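Local coordinates for protein N-acetylglucosamine-6-phosphate deacetylase (PDB 6FV4) that probably removes the acetyl group from N-acetylglucosamine-6-phosphate, as a metal-dependent hydrolase of the amidohydrolase superfamily, at residues Ile255-Arg267 with Ser320-His334. The protein carries 1 engineered substitution. Sequence-based numbering, arbitrary orientation.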
ATOM      1  N   ILE B 255      -8.262  -9.831  -8.499  1.00 23.90           N
ATOM      2  CA  ILE B 255      -8.243 -10.515  -9.789  1.00 23.46           C
ATOM      3  C   ILE B 255      -6.915 -10.162 -10.456  1.00 30.10           C
ATOM      4  O   ILE B 255      -6.742  -9.055 -10.975  1.00 26.15           O
ATOM      5  CB  ILE B 255      -9.421 -10.113 -10.680  1.00 26.78           C
ATOM      6  CG1 ILE B 255     -10.755 -10.362  -9.978  1.00 26.41           C
ATOM      7  CG2 ILE B 255      -9.354 -10.890 -11.986  1.00 26.04           C
ATOM      8  CD1 ILE B 255     -11.924  -9.608 -10.617  1.00 27.11           C
ATOM      9  N   VAL B 256      -5.986 -11.115 -10.469  1.00 28.79           N
ATOM     10  CA  VAL B 256      -4.688 -10.909 -11.109  1.00 31.60           C
ATOM     11  C   VAL B 256      -4.658 -11.670 -12.427  1.00 32.41           C
ATOM     12  O   VAL B 256      -3.969 -12.688 -12.563  1.00 30.75           O
ATOM     13  CB  VAL B 256      -3.551 -11.335 -10.168  1.00 32.77           C
ATOM     14  CG1 VAL B 256      -2.211 -10.842 -10.682  1.00 34.75           C
ATOM     15  CG2 VAL B 256      -3.810 -10.755  -8.782  1.00 27.82           C
ATOM     16  N   ASP B 257      -5.446 -11.203 -13.395  1.00 30.51           N
ATOM     17  CA  ASP B 257      -5.381 -11.709 -14.757  1.00 35.10           C
ATOM     18  C   ASP B 257      -4.590 -10.789 -15.681  1.00 35.91           C
ATOM     19  O   ASP B 257      -4.492 -11.073 -16.874  1.00 41.34           O
ATOM     20  CB  ASP B 257      -6.798 -11.937 -15.317  1.00 38.47           C
ATOM     21  CG  ASP B 257      -7.629 -10.659 -15.359  1.00 38.30           C
ATOM     22  OD1 ASP B 257      -7.127  -9.617 -14.890  1.00 36.17           O
ATOM     23  OD2 ASP B 257      -8.781 -10.701 -15.863  1.00 38.07           O
ATOM     24  N   GLY B 258      -4.011  -9.709 -15.156  1.00 35.62           N
ATOM     25  CA  GLY B 258      -3.307  -8.735 -15.966  1.00 39.18           C
ATOM     26  C   GLY B 258      -4.175  -7.621 -16.512  1.00 41.25           C
ATOM     27  O   GLY B 258      -3.635  -6.634 -17.028  1.00 40.43           O
ATOM     28  N   VAL B 259      -5.498  -7.737 -16.391  1.00 36.93           N
ATOM     29  CA  VAL B 259      -6.439  -6.805 -16.995  1.00 37.22           C
ATOM     30  C   VAL B 259      -7.184  -5.994 -15.944  1.00 34.66           C
ATOM     31  O   VAL B 259      -7.447  -4.806 -16.137  1.00 33.11           O
ATOM     32  CB  VAL B 259      -7.434  -7.566 -17.902  1.00 41.47           C
ATOM     33  CG1 VAL B 259      -8.560  -6.654 -18.376  1.00 41.68           C
ATOM     34  CG2 VAL B 259      -6.711  -8.176 -19.089  1.00 45.65           C
ATOM     35  N   HIS B 260      -7.554  -6.618 -14.837  1.00 34.14           N
ATOM     36  CA  HIS B 260      -8.419  -5.940 -13.884  1.00 33.93           C
ATOM     37  C   HIS B 260      -7.650  -4.962 -13.008  1.00 32.98           C
ATOM     38  O   HIS B 260      -8.198  -3.919 -12.629  1.00 34.31           O
ATOM     39  CB  HIS B 260      -9.159  -6.979 -13.039  1.00 31.03           C
ATOM     40  CG  HIS B 260     -10.341  -7.560 -13.738  1.00 32.54           C
ATOM     41  ND1 HIS B 260     -10.226  -8.530 -14.712  1.00 35.11           N
ATOM     42  CD2 HIS B 260     -11.660  -7.276 -13.643  1.00 34.06           C
ATOM     43  CE1 HIS B 260     -11.425  -8.822 -15.182  1.00 33.51           C
ATOM     44  NE2 HIS B 260     -12.312  -8.079 -14.547  1.00 34.83           N
ATOM     45  N   VAL B 261      -6.403  -5.283 -12.663  1.00 31.49           N
ATOM     46  CA  VAL B 261      -5.541  -4.379 -11.912  1.00 31.46           C
ATOM     47  C   VAL B 261      -4.140  -4.506 -12.493  1.00 31.94           C
ATOM     48  O   VAL B 261      -3.738  -5.582 -12.950  1.00 33.15           O
ATOM     49  CB  VAL B 261      -5.536  -4.685 -10.378  1.00 33.28           C
ATOM     50  CG1 VAL B 261      -6.933  -4.604  -9.783  1.00 31.05           C
ATOM     51  CG2 VAL B 261      -4.940  -6.054 -10.082  1.00 32.12           C
ATOM     52  N   ALA B 262      -3.388  -3.401 -12.473  1.00 29.12           N
ATOM     53  CA  ALA B 262      -2.019  -3.447 -12.963  1.00 30.40           C
ATOM     54  C   ALA B 262      -1.184  -4.381 -12.087  1.00 30.48           C
ATOM     55  O   ALA B 262      -1.404  -4.446 -10.874  1.00 30.60           O
ATOM     56  CB  ALA B 262      -1.402  -2.043 -12.973  1.00 31.96           C
ATOM     57  N   PRO B 263      -0.251  -5.142 -12.665  1.00 31.22           N
ATOM     58  CA  PRO B 263       0.625  -5.995 -11.831  1.00 33.56           C
ATOM     59  C   PRO B 263       1.272  -5.267 -10.658  1.00 35.87           C
ATOM     60  O   PRO B 263       1.442  -5.868  -9.588  1.00 32.49           O
ATOM     61  CB  PRO B 263       1.675  -6.484 -12.835  1.00 34.22           C
ATOM     62  CG  PRO B 263       0.901  -6.534 -14.152  1.00 38.75           C
ATOM     63  CD  PRO B 263      -0.051  -5.367 -14.108  1.00 30.69           C
ATOM     64  N   ALA B 264       1.643  -3.990 -10.825  1.00 35.09           N
ATOM     65  CA  ALA B 264       2.283  -3.254  -9.729  1.00 34.73           C
ATOM     66  C   ALA B 264       1.296  -2.932  -8.609  1.00 31.75           C
ATOM     67  O   ALA B 264       1.701  -2.782  -7.448  1.00 29.54           O
ATOM     68  CB  ALA B 264       2.935  -1.971 -10.250  1.00 31.47           C
ATOM     69  N   ILE B 265       0.007  -2.834  -8.925  1.00 28.31           N
ATOM     70  CA  ILE B 265      -1.002  -2.710  -7.877  1.00 31.82           C
ATOM     71  C   ILE B 265      -1.063  -3.984  -7.047  1.00 26.15           C
ATOM     72  O   ILE B 265      -1.185  -3.930  -5.817  1.00 25.89           O
ATOM     73  CB  ILE B 265      -2.381  -2.374  -8.471  1.00 27.32           C
ATOM     74  CG1 ILE B 265      -2.351  -1.008  -9.166  1.00 29.67           C
ATOM     75  CG2 ILE B 265      -3.441  -2.361  -7.378  1.00 29.25           C
ATOM     76  CD1 ILE B 265      -2.167   0.154  -8.202  1.00 28.91           C
ATOM     77  N   TYR B 266      -0.976  -5.148  -7.704  1.00 28.01           N
ATOM     78  CA  TYR B 266      -0.961  -6.416  -6.975  1.00 28.81           C
ATOM     79  C   TYR B 266       0.271  -6.518  -6.073  1.00 26.93           C
ATOM     80  O   TYR B 266       0.195  -7.043  -4.952  1.00 24.95           O
ATOM     81  CB  TYR B 266      -1.006  -7.582  -7.965  1.00 26.98           C
ATOM     82  CG  TYR B 266      -0.449  -8.877  -7.417  1.00 27.01           C
ATOM     83  CD1 TYR B 266      -1.187  -9.646  -6.512  1.00 31.47           C
ATOM     84  CD2 TYR B 266       0.804  -9.338  -7.803  1.00 28.46           C
ATOM     85  CE1 TYR B 266      -0.673 -10.831  -5.993  1.00 27.25           C
ATOM     86  CE2 TYR B 266       1.326 -10.520  -7.295  1.00 29.15           C
ATOM     87  CZ  TYR B 266       0.577 -11.266  -6.394  1.00 28.02           C
ATOM     88  OH  TYR B 266       1.077 -12.440  -5.880  1.00 27.98           O
ATOM     89  N   ARG B 267       1.417  -6.044  -6.561  1.00 27.41           N
ATOM     90  CA  ARG B 267       2.632  -5.996  -5.743  1.00 26.65           C
ATOM     91  C   ARG B 267       2.478  -5.032  -4.575  1.00 21.33           C
ATOM     92  O   ARG B 267       2.855  -5.347  -3.441  1.00 26.82           O
ATOM     93  CB  ARG B 267       3.828  -5.575  -6.605  1.00 29.33           C
ATOM     94  CG  ARG B 267       4.666  -6.700  -7.139  1.00 34.43           C
ATOM     95  CD  ARG B 267       6.058  -6.204  -7.605  1.00 34.04           C
ATOM     96  NE  ARG B 267       6.002  -5.017  -8.471  1.00 38.36           N
ATOM     97  CZ  ARG B 267       5.736  -5.038  -9.775  1.00 37.40           C
ATOM     98  NH1 ARG B 267       5.469  -6.187 -10.390  1.00 37.07           N
ATOM     99  NH2 ARG B 267       5.724  -3.906 -10.472  1.00 34.61           N
ATOM    100  N   SER B 320     -13.972 -11.326 -16.584  1.00 33.20           N
ATOM    101  CA  SER B 320     -12.784 -12.165 -16.521  1.00 30.26           C
ATOM    102  C   SER B 320     -12.986 -13.496 -17.232  1.00 29.10           C
ATOM    103  O   SER B 320     -14.041 -14.131 -17.114  1.00 28.51           O
ATOM    104  CB  SER B 320     -12.421 -12.437 -15.061  1.00 29.74           C
ATOM    105  OG  SER B 320     -11.425 -13.441 -15.026  1.00 31.02           O
ATOM    106  N   THR B 321     -11.958 -13.947 -17.949  1.00 22.72           N
ATOM    107  CA  THR B 321     -11.930 -15.323 -18.436  1.00 26.93           C
ATOM    108  C   THR B 321     -10.721 -16.045 -17.869  1.00 28.50           C
ATOM    109  O   THR B 321     -10.098 -16.880 -18.527  1.00 27.56           O
ATOM    110  CB  THR B 321     -11.957 -15.417 -19.965  1.00 30.86           C
ATOM    111  OG1 THR B 321     -11.030 -14.503 -20.544  1.00 31.54           O
ATOM    112  CG2 THR B 321     -13.352 -15.125 -20.513  1.00 28.37           C
ATOM    113  N   ALA B 322     -10.387 -15.722 -16.625  1.00 28.69           N
ATOM    114  CA  ALA B 322      -9.209 -16.268 -15.970  1.00 32.89           C
ATOM    115  C   ALA B 322      -9.539 -17.593 -15.307  1.00 28.71           C
ATOM    116  O   ALA B 322     -10.658 -17.807 -14.840  1.00 30.31           O
ATOM    117  CB  ALA B 322      -8.674 -15.297 -14.916  1.00 30.07           C
ATOM    118  N   THR B 323      -8.555 -18.485 -15.277  1.00 32.61           N
ATOM    119  CA  THR B 323      -8.593 -19.678 -14.439  1.00 35.25           C
ATOM    120  C   THR B 323      -7.579 -19.520 -13.318  1.00 29.98           C
ATOM    121  O   THR B 323      -6.635 -18.728 -13.415  1.00 28.18           O
ATOM    122  CB  THR B 323      -8.268 -20.947 -15.238  1.00 35.47           C
ATOM    123  OG1 THR B 323      -6.940 -20.841 -15.766  1.00 35.88           O
ATOM    124  CG2 THR B 323      -9.241 -21.127 -16.378  1.00 35.06           C
ATOM    125  N   MET B 324      -7.770 -20.286 -12.246  1.00 26.68           N
ATOM    126  CA  MET B 324      -6.826 -20.188 -11.137  1.00 25.02           C
ATOM    127  C   MET B 324      -5.413 -20.516 -11.585  1.00 28.63           C
ATOM    128  O   MET B 324      -4.459 -19.943 -11.052  1.00 28.43           O
ATOM    129  CB  MET B 324      -7.235 -21.090  -9.980  1.00 27.60           C
ATOM    130  CG  MET B 324      -8.356 -20.528  -9.130  1.00 23.88           C
ATOM    131  SD  MET B 324      -8.154 -18.916  -8.350  1.00 29.18           S
ATOM    132  CE  MET B 324      -7.327 -19.335  -6.801  1.00 23.86           C
ATOM    133  N   GLU B 325      -5.268 -21.425 -12.557  1.00 25.99           N
ATOM    134  CA  GLU B 325      -3.966 -21.716 -13.149  1.00 33.52           C
ATOM    135  C   GLU B 325      -3.312 -20.458 -13.722  1.00 34.00           C
ATOM    136  O   GLU B 325      -2.102 -20.251 -13.570  1.00 31.09           O
ATOM    137  CB  GLU B 325      -4.136 -22.777 -14.243  1.00 32.62           C
ATOM    138  CG  GLU B 325      -2.926 -22.951 -15.139  1.00 36.61           C
ATOM    139  CD  GLU B 325      -3.126 -24.022 -16.180  1.00 35.87           C
ATOM    140  OE1 GLU B 325      -2.163 -24.361 -16.891  1.00 33.92           O
ATOM    141  OE2 GLU B 325      -4.248 -24.545 -16.275  1.00 36.31           O
ATOM    142  N   GLN B 326      -4.094 -19.609 -14.399  1.00 36.29           N
ATOM    143  CA  GLN B 326      -3.519 -18.405 -14.992  1.00 32.75           C
ATOM    144  C   GLN B 326      -3.177 -17.368 -13.930  1.00 31.69           C
ATOM    145  O   GLN B 326      -2.118 -16.734 -13.997  1.00 28.04           O
ATOM    146  CB  GLN B 326      -4.475 -17.806 -16.028  1.00 34.73           C
ATOM    147  CG  GLN B 326      -4.552 -18.592 -17.331  1.00 35.94           C
ATOM    148  CD  GLN B 326      -5.754 -18.202 -18.180  1.00 44.11           C
ATOM    149  OE1 GLN B 326      -6.828 -18.778 -18.037  1.00 35.25           O
ATOM    150  NE2 GLN B 326      -5.572 -17.237 -19.080  1.00 47.14           N
ATOM    151  N   VAL B 327      -4.052 -17.164 -12.944  1.00 29.88           N
ATOM    152  CA  VAL B 327      -3.753 -16.136 -11.952  1.00 29.85           C
ATOM    153  C   VAL B 327      -2.589 -16.566 -11.064  1.00 31.62           C
ATOM    154  O   VAL B 327      -1.757 -15.732 -10.672  1.00 30.30           O
ATOM    155  CB  VAL B 327      -4.996 -15.772 -11.124  1.00 29.20           C
ATOM    156  CG1 VAL B 327      -6.144 -15.339 -12.049  1.00 27.93           C
ATOM    157  CG2 VAL B 327      -5.406 -16.915 -10.244  1.00 30.84           C
ATOM    158  N   PHE B 328      -2.498 -17.867 -10.751  1.00 27.69           N
ATOM    159  CA  PHE B 328      -1.351 -18.384 -10.006  1.00 30.51           C
ATOM    160  C   PHE B 328      -0.044 -18.069 -10.732  1.00 30.79           C
ATOM    161  O   PHE B 328       0.912 -17.560 -10.131  1.00 26.89           O
ATOM    162  CB  PHE B 328      -1.499 -19.895  -9.808  1.00 27.83           C
ATOM    163  CG  PHE B 328      -0.395 -20.528  -8.976  1.00 27.74           C
ATOM    164  CD1 PHE B 328      -0.462 -20.528  -7.590  1.00 29.12           C
ATOM    165  CD2 PHE B 328       0.696 -21.133  -9.583  1.00 27.74           C
ATOM    166  CE1 PHE B 328       0.548 -21.131  -6.817  1.00 31.07           C
ATOM    167  CE2 PHE B 328       1.708 -21.723  -8.820  1.00 26.74           C
ATOM    168  CZ  PHE B 328       1.631 -21.718  -7.436  1.00 27.76           C
ATOM    169  N   ARG B 329       0.013 -18.385 -12.025  1.00 32.56           N
ATOM    170  CA  ARG B 329       1.226 -18.174 -12.808  1.00 31.77           C
ATOM    171  C   ARG B 329       1.541 -16.687 -12.942  1.00 34.30           C
ATOM    172  O   ARG B 329       2.708 -16.290 -12.870  1.00 33.56           O
ATOM    173  CB  ARG B 329       1.054 -18.845 -14.172  1.00 33.53           C
ATOM    174  CG  ARG B 329       2.242 -18.815 -15.105  1.00 42.45           C
ATOM    175  CD  ARG B 329       2.018 -19.742 -16.322  1.00 41.27           C
ATOM    176  NE  ARG B 329       0.656 -19.678 -16.862  1.00 45.44           N
ATOM    177  CZ  ARG B 329      -0.217 -20.689 -16.865  1.00 44.70           C
ATOM    178  NH1 ARG B 329       0.111 -21.874 -16.357  1.00 41.84           N
ATOM    179  NH2 ARG B 329      -1.429 -20.514 -17.381  1.00 43.29           N
ATOM    180  N   LEU B 330       0.512 -15.843 -13.101  1.00 32.01           N
ATOM    181  CA  LEU B 330       0.743 -14.397 -13.134  1.00 34.75           C
ATOM    182  C   LEU B 330       1.152 -13.865 -11.761  1.00 34.14           C
ATOM    183  O   LEU B 330       2.001 -12.971 -11.658  1.00 32.17           O
ATOM    184  CB  LEU B 330      -0.507 -13.679 -13.650  1.00 29.52           C
ATOM    185  CG  LEU B 330      -0.714 -13.763 -15.166  1.00 33.49           C
ATOM    186  CD1 LEU B 330      -2.052 -13.170 -15.613  1.00 32.42           C
ATOM    187  CD2 LEU B 330       0.481 -13.069 -15.887  1.00 32.28           C
ATOM    188  N   ALA B 331       0.565 -14.402 -10.693  1.00 30.65           N
ATOM    189  CA  ALA B 331       0.987 -14.027  -9.347  1.00 29.93           C
ATOM    190  C   ALA B 331       2.472 -14.319  -9.126  1.00 31.42           C
ATOM    191  O   ALA B 331       3.200 -13.488  -8.570  1.00 33.34           O
ATOM    192  CB  ALA B 331       0.131 -14.763  -8.309  1.00 29.11           C
ATOM    193  N   VAL B 332       2.937 -15.499  -9.552  1.00 30.47           N
ATOM    194  CA  VAL B 332       4.345 -15.860  -9.378  1.00 31.21           C
ATOM    195  C   VAL B 332       5.232 -14.946 -10.223  1.00 36.44           C
ATOM    196  O   VAL B 332       6.340 -14.570  -9.817  1.00 34.57           O
ATOM    197  CB  VAL B 332       4.569 -17.342  -9.739  1.00 30.88           C
ATOM    198  CG1 VAL B 332       6.061 -17.687  -9.685  1.00 29.79           C
ATOM    199  CG2 VAL B 332       3.771 -18.279  -8.821  1.00 29.29           C
ATOM    200  N   ALA B 333       4.754 -14.574 -11.409  1.00 35.04           N
ATOM    201  CA  ALA B 333       5.569 -13.783 -12.326  1.00 34.29           C
ATOM    202  C   ALA B 333       5.679 -12.335 -11.871  1.00 37.74           C
ATOM    203  O   ALA B 333       6.732 -11.699 -12.041  1.00 38.10           O
ATOM    204  CB  ALA B 333       4.977 -13.864 -13.728  1.00 33.76           C
ATOM    205  N   HIS B 334       4.615 -11.791 -11.286  1.00 33.05           N
ATOM    206  CA  HIS B 334       4.546 -10.364 -11.023  1.00 35.13           C
ATOM    207  C   HIS B 334       4.686  -9.985  -9.559  1.00 31.86           C
ATOM    208  O   HIS B 334       4.585  -8.799  -9.241  1.00 32.39           O
ATOM    209  CB  HIS B 334       3.239  -9.795 -11.575  1.00 35.61           C
ATOM    210  CG  HIS B 334       3.153  -9.831 -13.068  1.00 34.93           C
ATOM    211  ND1 HIS B 334       4.041  -9.162 -13.883  1.00 40.99           N
ATOM    212  CD2 HIS B 334       2.283 -10.457 -13.895  1.00 38.96           C
ATOM    213  CE1 HIS B 334       3.726  -9.378 -15.147  1.00 42.25           C
ATOM    214  NE2 HIS B 334       2.656 -10.155 -15.182  1.00 42.35           N
TER
HETATM  215  O   HOH W   1      -9.597 -12.040 -17.889  1.00 33.40           O
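Arg267 makes the one direct hydrogen bond between 255-267 and 320-334: its NH1 donates a hydrogen bond to His334 O, at the C-terminal end of helix 324-334 (3.0 Å, N-H...O 152°). The bend at chi3 (-48°) folds the guanidinium back toward that oxygen, while NE forms a salt bridge with Glu246 of the second subunit. Next to it, Pro263 CB sits over one face of the His334 imidazole in a CH-pi contact, 3.9 Å from the centroid.

Apolar packing fills the middle. Tyr266 brings its phenol against Ala331, OH lying 3.5 Å from Ala331 CB and hydrogen-bonded to Gln349; Val256 CG1 covers one ring face near the rim. Val256 O has no hydrogen-bonding partner and is buried against Val327 and Leu330, with a CA-H...O contact from Val327 CA.

Polar bonds order the loop ends. Asp257 OD1 accepts from Val259 N, closing an Asx turn, and from His260 N, completing an Asx motif; OD2 takes His260 ND1 (2.9 Å) almost in the ring plane, fixing the imidazole, whose CE1 reaches Ser320 CB (3.8 Å). A water joins Asp257 OD2 to Thr321 N; Ser320 OG accepts from Ala322 N in an ST turn and donates to Thr282 O.

The axes of the segments 263-267 and 324-334 cross at -76°, 10.2 Å apart at their closest. The arrangement is that of an amidohydrolase (beta/alpha)8-barrel, where the loop after strand 251-255 carries His260, which probably binds the substrate, and Asp257 OD2, as the hydrogen-bond acceptor of ND1, orients its ring.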